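Local coordinates for uncharacterized ParM protein (PDB 3JS6), which forms dynamic actin-like filaments and probably uses them to move plasmid copies apart, so that dividing staphylococci inherit the plasmid, at residues 119-122 with 123-126; 162-165 with 166-170; 189-193 with 194-198; 276-279 with 280-283. All coordinates share one frame; numbering follows the deposited sequence.

Interaction 1 of 4, residues 119-122 with 123-126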
loop_
_atom_site.group_PDB
_atom_site.type_symbol
_atom_site.label_atom_id
_atom_site.label_comp_id
_atom_site.label_asym_id
_atom_site.label_seq_id
_atom_site.Cartn_x
_atom_site.Cartn_y
_atom_site.Cartn_z
ATOM N N GLY A 119 -6.400 -4.414 -2.880
ATOM C CA GLY A 119 -7.362 -3.902 -1.927
ATOM C C GLY A 119 -7.843 -2.508 -2.305
ATOM O O GLY A 119 -7.328 -1.887 -3.244
HETATM N N MSE A 120 -8.846 -2.018 -1.582
HETATM C CA MSE A 120 -9.373 -0.680 -1.816
HETATM C C MSE A 120 -9.963 -0.174 -0.514
HETATM O O MSE A 120 -10.172 -0.965 0.421
HETATM C CB MSE A 120 -10.420 -0.681 -2.948
HETATM C CG MSE A 120 -11.497 -1.732 -2.873
HETATM SE SE MSE A 120 -12.751 -1.621 -4.386
HETATM C CE MSE A 120 -11.913 -2.717 -5.696
ATOM N N PRO A 121 -10.197 1.154 -0.403
ATOM C CA PRO A 121 -10.764 1.730 0.825
ATOM C C PRO A 121 -11.998 0.951 1.258
ATOM O O PRO A 121 -12.812 0.566 0.430
ATOM C CB PRO A 121 -11.102 3.160 0.412
ATOM C CG PRO A 121 -10.004 3.469 -0.581
ATOM C CD PRO A 121 -9.963 2.204 -1.415
ATOM N N SER A 122 -12.126 0.726 2.559
ATOM C CA SER A 122 -13.256 -0.024 3.088
ATOM C C SER A 122 -14.585 0.571 2.657
ATOM O O SER A 122 -15.543 -0.155 2.402
ATOM C CB SER A 122 -13.190 -0.070 4.622
ATOM O OG SER A 122 -11.969 -0.640 5.073
ATOM N N ASN A 123 -14.649 1.892 2.558
ATOM C CA ASN A 123 -15.903 2.535 2.184
ATOM C C ASN A 123 -16.337 2.382 0.727
ATOM O O ASN A 123 -17.450 2.743 0.388
ATOM C CB ASN A 123 -15.875 4.026 2.570
ATOM C CG ASN A 123 -14.872 4.829 1.766
ATOM O OD1 ASN A 123 -14.730 6.032 1.970
ATOM N ND2 ASN A 123 -14.177 4.176 0.850
ATOM N N GLU A 124 -15.480 1.859 -0.145
ATOM C CA GLU A 124 -15.895 1.687 -1.539
ATOM C C GLU A 124 -15.994 0.220 -1.919
ATOM O O GLU A 124 -16.457 -0.127 -3.009
ATOM C CB GLU A 124 -14.934 2.409 -2.492
ATOM C CG GLU A 124 -13.635 2.866 -1.869
ATOM C CD GLU A 124 -12.770 3.662 -2.841
ATOM O OE1 GLU A 124 -12.392 3.107 -3.896
ATOM O OE2 GLU A 124 -12.469 4.840 -2.551
ATOM N N ILE A 125 -15.596 -0.629 -0.980
ATOM C CA ILE A 125 -15.559 -2.079 -1.149
ATOM C C ILE A 125 -16.910 -2.788 -1.266
ATOM O O ILE A 125 -17.252 -3.630 -0.442
ATOM C CB ILE A 125 -14.740 -2.717 0.013
ATOM C CG1 ILE A 125 -14.405 -4.171 -0.306
ATOM C CG2 ILE A 125 -15.516 -2.624 1.316
ATOM C CD1 ILE A 125 -13.477 -4.325 -1.477
ATOM N N GLY A 126 -17.659 -2.465 -2.313
ATOM C CA GLY A 126 -18.952 -3.086 -2.531
ATOM C C GLY A 126 -19.786 -2.215 -3.446
ATOM O O GLY A 126 -20.823 -2.630 -3.955
#
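The side chain of Glu124 runs across the ring of Pro121, its CG, CD and OE2 meeting CB, CD and CG of the ring in turn. Glu124 CG lies 3.4 Å from Pro121 CB, and Glu124 CD is 3.5 Å from Pro121 CD. One carboxylate oxygen, Glu124 OE2, comes within 3.4 Å of Pro121 CG, while OE1 is held by a hydrogen bond with the hydroxyl of Tyr87. The carboxylate is thus kept beside the proline by a partner outside the turn. A second polar group reaches the same ring: Asn123 swings its carboxamide between its own backbone N and carbonyl carbon (chi1 67°), and this brings Asn123 ND2 to 3.3 Å from Pro121 CB. Two polar side chains of the turn therefore pack on the rigid ring.

Elsewhere in the turn the contact is apolar. Ile125 directs CD1 to selenomethionine Met120, 3.5 Å from its CG and 4.0 Å from its SE, the long, flexible chain of Met120 meeting the stiffer, branched Ile125 at an angle. Together the pair packs between Ile159 of strand 148-161 and Gln130 of helix 128-137.

The backbone is folded by a hydrogen bond from Glu124 N to Pro121 O, 3.0 Å long and fairly straight, although the N sits well above the carbonyl plane. With helical torsions at Ser122 and Asn123, residues 121-124 form a type I beta turn, followed by an inverse gamma turn centred on Ile125. The two turns carry the chain from strand 111-120 to helix 128-137 of the actin-like N-terminal domain.

Interaction 2 of 4, residues 162-165 with 166-170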
loop_
_atom_site.group_PDB
_atom_site.type_symbol
_atom_site.label_atom_id
_atom_site.label_comp_id
_atom_site.label_asym_id
_atom_site.label_seq_id
_atom_site.Cartn_x
_atom_site.Cartn_y
_atom_site.Cartn_z
ATOM N N GLN A 162 -8.729 -2.646 2.406
ATOM C CA GLN A 162 -7.300 -2.517 2.710
ATOM C C GLN A 162 -6.805 -3.006 4.063
ATOM O O GLN A 162 -5.766 -3.679 4.138
ATOM C CB GLN A 162 -6.847 -1.075 2.507
ATOM C CG GLN A 162 -7.433 -0.450 1.283
ATOM C CD GLN A 162 -6.709 0.810 0.882
ATOM O OE1 GLN A 162 -6.403 1.668 1.723
ATOM N NE2 GLN A 162 -6.431 0.935 -0.410
ATOM N N PRO A 163 -7.518 -2.663 5.155
ATOM C CA PRO A 163 -7.064 -3.123 6.472
ATOM C C PRO A 163 -7.028 -4.643 6.551
ATOM O O PRO A 163 -6.320 -5.195 7.389
ATOM C CB PRO A 163 -8.100 -2.528 7.443
ATOM C CG PRO A 163 -8.603 -1.312 6.715
ATOM C CD PRO A 163 -8.712 -1.806 5.274
HETATM N N MSE A 164 -7.796 -5.316 5.691
HETATM C CA MSE A 164 -7.828 -6.785 5.712
HETATM C C MSE A 164 -6.501 -7.401 5.270
HETATM O O MSE A 164 -6.122 -8.481 5.732
HETATM C CB MSE A 164 -8.943 -7.329 4.815
HETATM C CG MSE A 164 -9.984 -8.175 5.540
HETATM SE SE MSE A 164 -9.296 -9.557 6.760
HETATM C CE MSE A 164 -11.021 -10.135 7.455
ATOM N N GLY A 165 -5.804 -6.725 4.362
ATOM C CA GLY A 165 -4.533 -7.241 3.904
ATOM C C GLY A 165 -3.585 -7.299 5.078
ATOM O O GLY A 165 -2.860 -8.265 5.271
ATOM N N THR A 166 -3.604 -6.240 5.873
ATOM C CA THR A 166 -2.763 -6.137 7.052
ATOM C C THR A 166 -3.110 -7.238 8.057
ATOM O O THR A 166 -2.235 -7.934 8.537
ATOM C CB THR A 166 -2.931 -4.732 7.680
ATOM O OG1 THR A 166 -2.453 -3.751 6.747
ATOM C CG2 THR A 166 -2.137 -4.605 8.970
ATOM N N LEU A 167 -4.389 -7.392 8.382
ATOM C CA LEU A 167 -4.792 -8.448 9.313
ATOM C C LEU A 167 -4.336 -9.839 8.841
ATOM O O LEU A 167 -3.864 -10.664 9.636
ATOM C CB LEU A 167 -6.315 -8.439 9.481
ATOM C CG LEU A 167 -6.817 -7.375 10.446
ATOM C CD1 LEU A 167 -8.328 -7.277 10.391
ATOM C CD2 LEU A 167 -6.352 -7.716 11.837
ATOM N N LEU A 168 -4.505 -10.095 7.547
ATOM C CA LEU A 168 -4.147 -11.375 6.941
ATOM C C LEU A 168 -2.646 -11.662 6.941
ATOM O O LEU A 168 -2.229 -12.825 6.972
ATOM C CB LEU A 168 -4.687 -11.435 5.512
ATOM C CG LEU A 168 -6.217 -11.520 5.424
ATOM C CD1 LEU A 168 -6.634 -11.483 3.934
ATOM C CD2 LEU A 168 -6.719 -12.791 6.098
ATOM N N ASP A 169 -1.841 -10.605 6.887
ATOM C CA ASP A 169 -0.386 -10.730 6.916
ATOM C C ASP A 169 -0.035 -11.431 8.226
ATOM O O ASP A 169 0.816 -12.311 8.255
ATOM C CB ASP A 169 0.237 -9.309 6.873
ATOM C CG ASP A 169 1.773 -9.285 7.029
ATOM O OD1 ASP A 169 2.492 -10.172 6.505
ATOM O OD2 ASP A 169 2.275 -8.318 7.657
ATOM N N LEU A 170 -0.722 -11.053 9.302
ATOM C CA LEU A 170 -0.442 -11.591 10.630
ATOM C C LEU A 170 -1.441 -12.605 11.175
ATOM O O LEU A 170 -1.363 -12.978 12.340
ATOM C CB LEU A 170 -0.337 -10.442 11.627
ATOM C CG LEU A 170 0.687 -9.375 11.206
ATOM C CD1 LEU A 170 0.707 -8.253 12.216
ATOM C CD2 LEU A 170 2.064 -10.011 11.086
#
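Leu168 leans back along its helix onto Met164, a selenomethionine four residues earlier. Its CB begins the contact, 3.3 Å from Met164 O. With CG turned beside its own backbone N (chi1 -69°), the branch point, Leu168 CG, comes closer still, at 3.1 Å from Met164 O, and at the same time lies 3.9 Å from the selenium, Met164 SE. The two methyls then divide the work: CD1 stays near the carbonyl oxygen, and Leu168 CD2 continues to Met164 SE at 4.2 Å. The long chain of Met164, bent at chi2, brings its selenium against this branch, the two chains crossing at an angle, and Met164 SE also comes 4.2 Å from Leu167 CB.

Beneath the side chains the carbonyls of Pro163, Met164 and Gly165 accept from the N-H groups of Leu167, Leu168 and Asp169, the middle bond from Leu168 N to Met164 O measuring 2.9 Å. Proline suits the first turn of a helix, where its missing N-H costs no bond, and Leu167 buries its chain against Tyr186, Val188 and Ile295 of the neighbouring sheet. Asp169 directs its carboxylate away from this turn, to a salt bridge with Arg328 and a hydrogen bond with Ser325, tying the end of the helix to the C-terminal helix.

This is i to i+4 packing on a short alpha helix between two domains, probably the counterpart of the interdomain helix of actins.

Interaction 3 of 4, residues 189-193 with 194-198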
loop_
_atom_site.group_PDB
_atom_site.type_symbol
_atom_site.label_atom_id
_atom_site.label_comp_id
_atom_site.label_asym_id
_atom_site.label_seq_id
_atom_site.Cartn_x
_atom_site.Cartn_y
_atom_site.Cartn_z
ATOM N N LEU A 189 -4.377 -0.349 13.787
ATOM C CA LEU A 189 -4.038 1.028 14.155
ATOM C C LEU A 189 -2.984 1.516 13.153
ATOM O O LEU A 189 -1.794 1.197 13.261
ATOM C CB LEU A 189 -3.492 1.044 15.605
ATOM C CG LEU A 189 -2.809 2.332 16.087
ATOM C CD1 LEU A 189 -3.782 3.494 15.961
ATOM C CD2 LEU A 189 -2.331 2.179 17.537
ATOM N N ASP A 190 -3.434 2.297 12.173
ATOM C CA ASP A 190 -2.584 2.772 11.081
ATOM C C ASP A 190 -2.122 4.245 11.204
ATOM O O ASP A 190 -2.906 5.164 10.980
ATOM C CB ASP A 190 -3.387 2.550 9.784
ATOM C CG ASP A 190 -2.613 2.865 8.529
ATOM O OD1 ASP A 190 -3.114 2.466 7.459
ATOM O OD2 ASP A 190 -1.536 3.502 8.581
ATOM N N PHE A 191 -0.853 4.451 11.552
ATOM C CA PHE A 191 -0.282 5.797 11.679
ATOM C C PHE A 191 0.165 6.282 10.304
ATOM O O PHE A 191 1.265 5.967 9.852
ATOM C CB PHE A 191 0.917 5.795 12.640
ATOM C CG PHE A 191 0.542 5.574 14.072
ATOM C CD1 PHE A 191 0.690 4.318 14.659
ATOM C CD2 PHE A 191 0.024 6.618 14.834
ATOM C CE1 PHE A 191 0.333 4.102 15.974
ATOM C CE2 PHE A 191 -0.346 6.420 16.170
ATOM C CZ PHE A 191 -0.192 5.164 16.743
ATOM N N GLY A 192 -0.705 7.025 9.629
ATOM C CA GLY A 192 -0.378 7.520 8.304
ATOM C C GLY A 192 0.261 8.897 8.360
ATOM O O GLY A 192 0.430 9.455 9.439
ATOM N N SER A 193 0.624 9.435 7.203
ATOM C CA SER A 193 1.239 10.753 7.150
ATOM C C SER A 193 0.279 11.877 7.572
ATOM O O SER A 193 0.669 12.794 8.291
ATOM C CB SER A 193 1.745 11.017 5.739
ATOM O OG SER A 193 0.705 10.792 4.812
ATOM N N GLY A 194 -0.974 11.793 7.140
ATOM C CA GLY A 194 -1.930 12.831 7.473
ATOM C C GLY A 194 -3.060 12.434 8.399
ATOM O O GLY A 194 -3.765 13.292 8.931
ATOM N N THR A 195 -3.245 11.136 8.607
ATOM C CA THR A 195 -4.311 10.664 9.480
ATOM C C THR A 195 -3.861 9.413 10.222
ATOM O O THR A 195 -2.872 8.786 9.843
ATOM C CB THR A 195 -5.583 10.308 8.669
ATOM O OG1 THR A 195 -5.313 9.190 7.816
ATOM C CG2 THR A 195 -6.019 11.488 7.814
ATOM N N THR A 196 -4.593 9.074 11.277
ATOM C CA THR A 196 -4.334 7.875 12.072
ATOM C C THR A 196 -5.656 7.125 12.032
ATOM O O THR A 196 -6.661 7.577 12.570
ATOM C CB THR A 196 -3.957 8.224 13.512
ATOM O OG1 THR A 196 -2.736 8.966 13.507
ATOM C CG2 THR A 196 -3.777 6.956 14.346
ATOM N N ILE A 197 -5.650 5.979 11.362
ATOM C CA ILE A 197 -6.857 5.192 11.161
ATOM C C ILE A 197 -6.998 3.939 12.020
ATOM O O ILE A 197 -6.066 3.148 12.119
ATOM C CB ILE A 197 -6.928 4.721 9.680
ATOM C CG1 ILE A 197 -6.482 5.843 8.743
ATOM C CG2 ILE A 197 -8.327 4.247 9.339
ATOM C CD1 ILE A 197 -7.348 7.050 8.786
ATOM N N ILE A 198 -8.171 3.746 12.615
ATOM C CA ILE A 198 -8.428 2.544 13.401
ATOM C C ILE A 198 -9.588 1.809 12.751
ATOM O O ILE A 198 -10.654 2.395 12.525
ATOM C CB ILE A 198 -8.808 2.854 14.857
ATOM C CG1 ILE A 198 -7.588 3.360 15.641
ATOM C CG2 ILE A 198 -9.351 1.584 15.530
ATOM C CD1 ILE A 198 -6.978 4.672 15.140
HETATM O O HOH W 1 0.177 8.878 12.199
#
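Asp190 and Ile197 join their backbones by two hydrogen bonds: Asp190 N gives a nearly straight one to Ile197 O at 2.8 Å, in the carbonyl plane, and Ile197 N returns one to Asp190 O at 2.9 Å. Nearer the bend, Gly192 N donates to Thr195 O, 2.8 Å away. A water donates to Gly192 O and to Thr196 OG1, bridging the two arms of the hairpin near its bend; that hydroxyl is also bonded to Lys216 O. Glycine suits position 192 because a CB there would run into Thr195 O.

Outside these bonds, Leu189, Phe191, Thr196 and Ile198 share one face. Leu189 CD1 lies 3.5 Å from Ile198 CD1, the chains side by side. Leu189 CD1 also meets Thr196 CG2, a methyl that sits anti to the backbone N and touches Phe191 CD2 at 3.8 Å. Threonine can thus serve the water with one branch and the apolar face with the other. Beyond the hairpin, His304 meets the Phe191 ring edge-to-face.

Ser193 and Gly194 form the type I turn of this antiparallel beta hairpin. Its sequence, DFGSGTT, resembles the second phosphate loop of actin-family ATPases, consistent with a nucleotide-binding role.

Interaction 4 of 4, residues 276-279 with 280-283; sequences EVMS and NFEI
Asn280 folds back over the carbonyl of Glu276, one turn earlier. Asn280 N donates to Glu276 O at 3.0 Å, and the amide carbon, Asn280 CG, lies 3.4 Å from the same oxygen, because CG is turned beside the backbone N (chi1 -72°). Farther out the two side chains run alongside each other, Asn280 ND2 reaching 4.1 Å from Glu276 CG, with amide and carboxylate planes 45° apart. The carboxylate has its own partner, a salt bridge to Lys216, and polar residues suit this partly exposed flank.

Phe281 comes next and belongs to the buried side. Its N bonds to Val277 O, and that same oxygen lies in the plane of the ring, at its edge, 3.9 Å from Phe281 CD1. Met278, a selenomethionine, lies beside the ring and points the same way; its SE is 4.9 Å from the Phe281 ring centroid, 40° off the normal, and approaches obliquely. This is a Met-aromatic contact, the polarisable selenium standing in for the sulfur of methionine.

Glu282 N continues the helix with a bond to Met278 O, while its side chain heads off toward Ile288 and Tyr312. Ile283, the last of the walk and largely exposed, bonds through N to Ser279 O and sets Ile283 CG1 3.3 Å from that oxygen. Ser279 turns its hydroxyl back to Glu275 O, a typical way for serine to satisfy itself on a helix.

These i to i+3 and i to i+4 contacts are those of an alpha helix, here 263-284. Buried Val277, Met278 and Phe281 against exposed Glu282 and Ile283 make it amphipathic, packed on the sheet of the MreB-like C-terminal domain.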
loop_
_atom_site.group_PDB
_atom_site.type_symbol
_atom_site.label_atom_id
_atom_site.label_comp_id
_atom_site.label_asym_id
_atom_site.label_seq_id
_atom_site.Cartn_x
_atom_site.Cartn_y
_atom_site.Cartn_z
ATOM N N GLU A 276 -4.055 10.288 23.483
ATOM C CA GLU A 276 -5.254 10.576 22.723
ATOM C C GLU A 276 -5.766 9.327 22.008
ATOM O O GLU A 276 -6.962 9.026 22.039
ATOM C CB GLU A 276 -4.986 11.673 21.688
ATOM C CG GLU A 276 -6.209 11.982 20.846
ATOM C CD GLU A 276 -6.001 13.170 19.941
ATOM O OE1 GLU A 276 -5.517 14.204 20.442
ATOM O OE2 GLU A 276 -6.327 13.082 18.740
ATOM N N VAL A 277 -4.861 8.595 21.373
ATOM C CA VAL A 277 -5.274 7.409 20.628
ATOM C C VAL A 277 -5.893 6.346 21.519
ATOM O O VAL A 277 -6.971 5.838 21.234
ATOM C CB VAL A 277 -4.089 6.800 19.839
ATOM C CG1 VAL A 277 -4.572 5.616 19.029
ATOM C CG2 VAL A 277 -3.488 7.848 18.915
HETATM N N MSE A 278 -5.226 6.007 22.612
HETATM C CA MSE A 278 -5.775 4.985 23.492
HETATM C C MSE A 278 -7.039 5.446 24.197
HETATM O O MSE A 278 -7.915 4.635 24.488
HETATM C CB MSE A 278 -4.723 4.519 24.494
HETATM C CG MSE A 278 -3.670 3.575 23.873
HETATM SE SE MSE A 278 -4.179 2.803 22.133
HETATM C CE MSE A 278 -3.009 3.844 21.014
ATOM N N SER A 279 -7.147 6.746 24.474
ATOM C CA SER A 279 -8.360 7.244 25.115
ATOM C C SER A 279 -9.525 7.036 24.147
ATOM O O SER A 279 -10.605 6.607 24.542
ATOM C CB SER A 279 -8.236 8.730 25.455
ATOM O OG SER A 279 -7.206 8.936 26.403
ATOM N N ASN A 280 -9.308 7.336 22.871
ATOM C CA ASN A 280 -10.380 7.150 21.892
ATOM C C ASN A 280 -10.755 5.681 21.770
ATOM O O ASN A 280 -11.929 5.334 21.617
ATOM C CB ASN A 280 -9.969 7.710 20.535
ATOM C CG ASN A 280 -9.956 9.220 20.525
ATOM O OD1 ASN A 280 -10.461 9.852 21.444
ATOM N ND2 ASN A 280 -9.400 9.803 19.486
ATOM N N PHE A 281 -9.748 4.823 21.867
ATOM C CA PHE A 281 -9.951 3.388 21.790
ATOM C C PHE A 281 -10.896 2.949 22.894
ATOM O O PHE A 281 -11.877 2.239 22.666
ATOM C CB PHE A 281 -8.623 2.668 21.983
ATOM C CG PHE A 281 -8.274 1.751 20.869
ATOM C CD1 PHE A 281 -7.525 2.204 19.793
ATOM C CD2 PHE A 281 -8.734 0.440 20.870
ATOM C CE1 PHE A 281 -7.239 1.348 18.723
ATOM C CE2 PHE A 281 -8.457 -0.414 19.817
ATOM C CZ PHE A 281 -7.713 0.035 18.742
ATOM N N GLU A 282 -10.598 3.374 24.111
ATOM C CA GLU A 282 -11.436 2.979 25.219
ATOM C C GLU A 282 -12.862 3.494 25.089
ATOM O O GLU A 282 -13.795 2.832 25.519
ATOM C CB GLU A 282 -10.817 3.439 26.535
ATOM C CG GLU A 282 -11.266 2.603 27.714
ATOM C CD GLU A 282 -10.229 2.554 28.809
ATOM O OE1 GLU A 282 -9.971 3.613 29.422
ATOM O OE2 GLU A 282 -9.668 1.455 29.044
ATOM N N ILE A 283 -13.031 4.671 24.492
ATOM C CA ILE A 283 -14.358 5.261 24.322
ATOM C C ILE A 283 -15.164 4.512 23.276
ATOM O O ILE A 283 -16.308 4.132 23.517
ATOM C CB ILE A 283 -14.275 6.745 23.859
ATOM C CG1 ILE A 283 -13.706 7.618 24.979
ATOM C CG2 ILE A 283 -15.662 7.258 23.467
ATOM C CD1 ILE A 283 -13.395 9.010 24.540
#

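In the fold
Interactions 1 and 2 meet directly: Met120 O probably accepts a hydrogen bond from Gln162 N, joining the end of strand 111-120 to helix 162-169. Interactions 3 and 4 also touch, and there the contact is apolar packing, with Leu189 and Ile198 of the hairpin set on Val277, Met278 and Phe281. Interaction 2 is the most buried, interactions 1, 3 and 4 partly so. Chemistry follows place: turn bonds and proline packing in 119-126, strand bonds and a bridging water in 189-198, repeated helix bonds in 162-170 and 276-283. Interactions 1 and 3, in the N-terminal and C-terminal family regions, have centres about 17 Å apart.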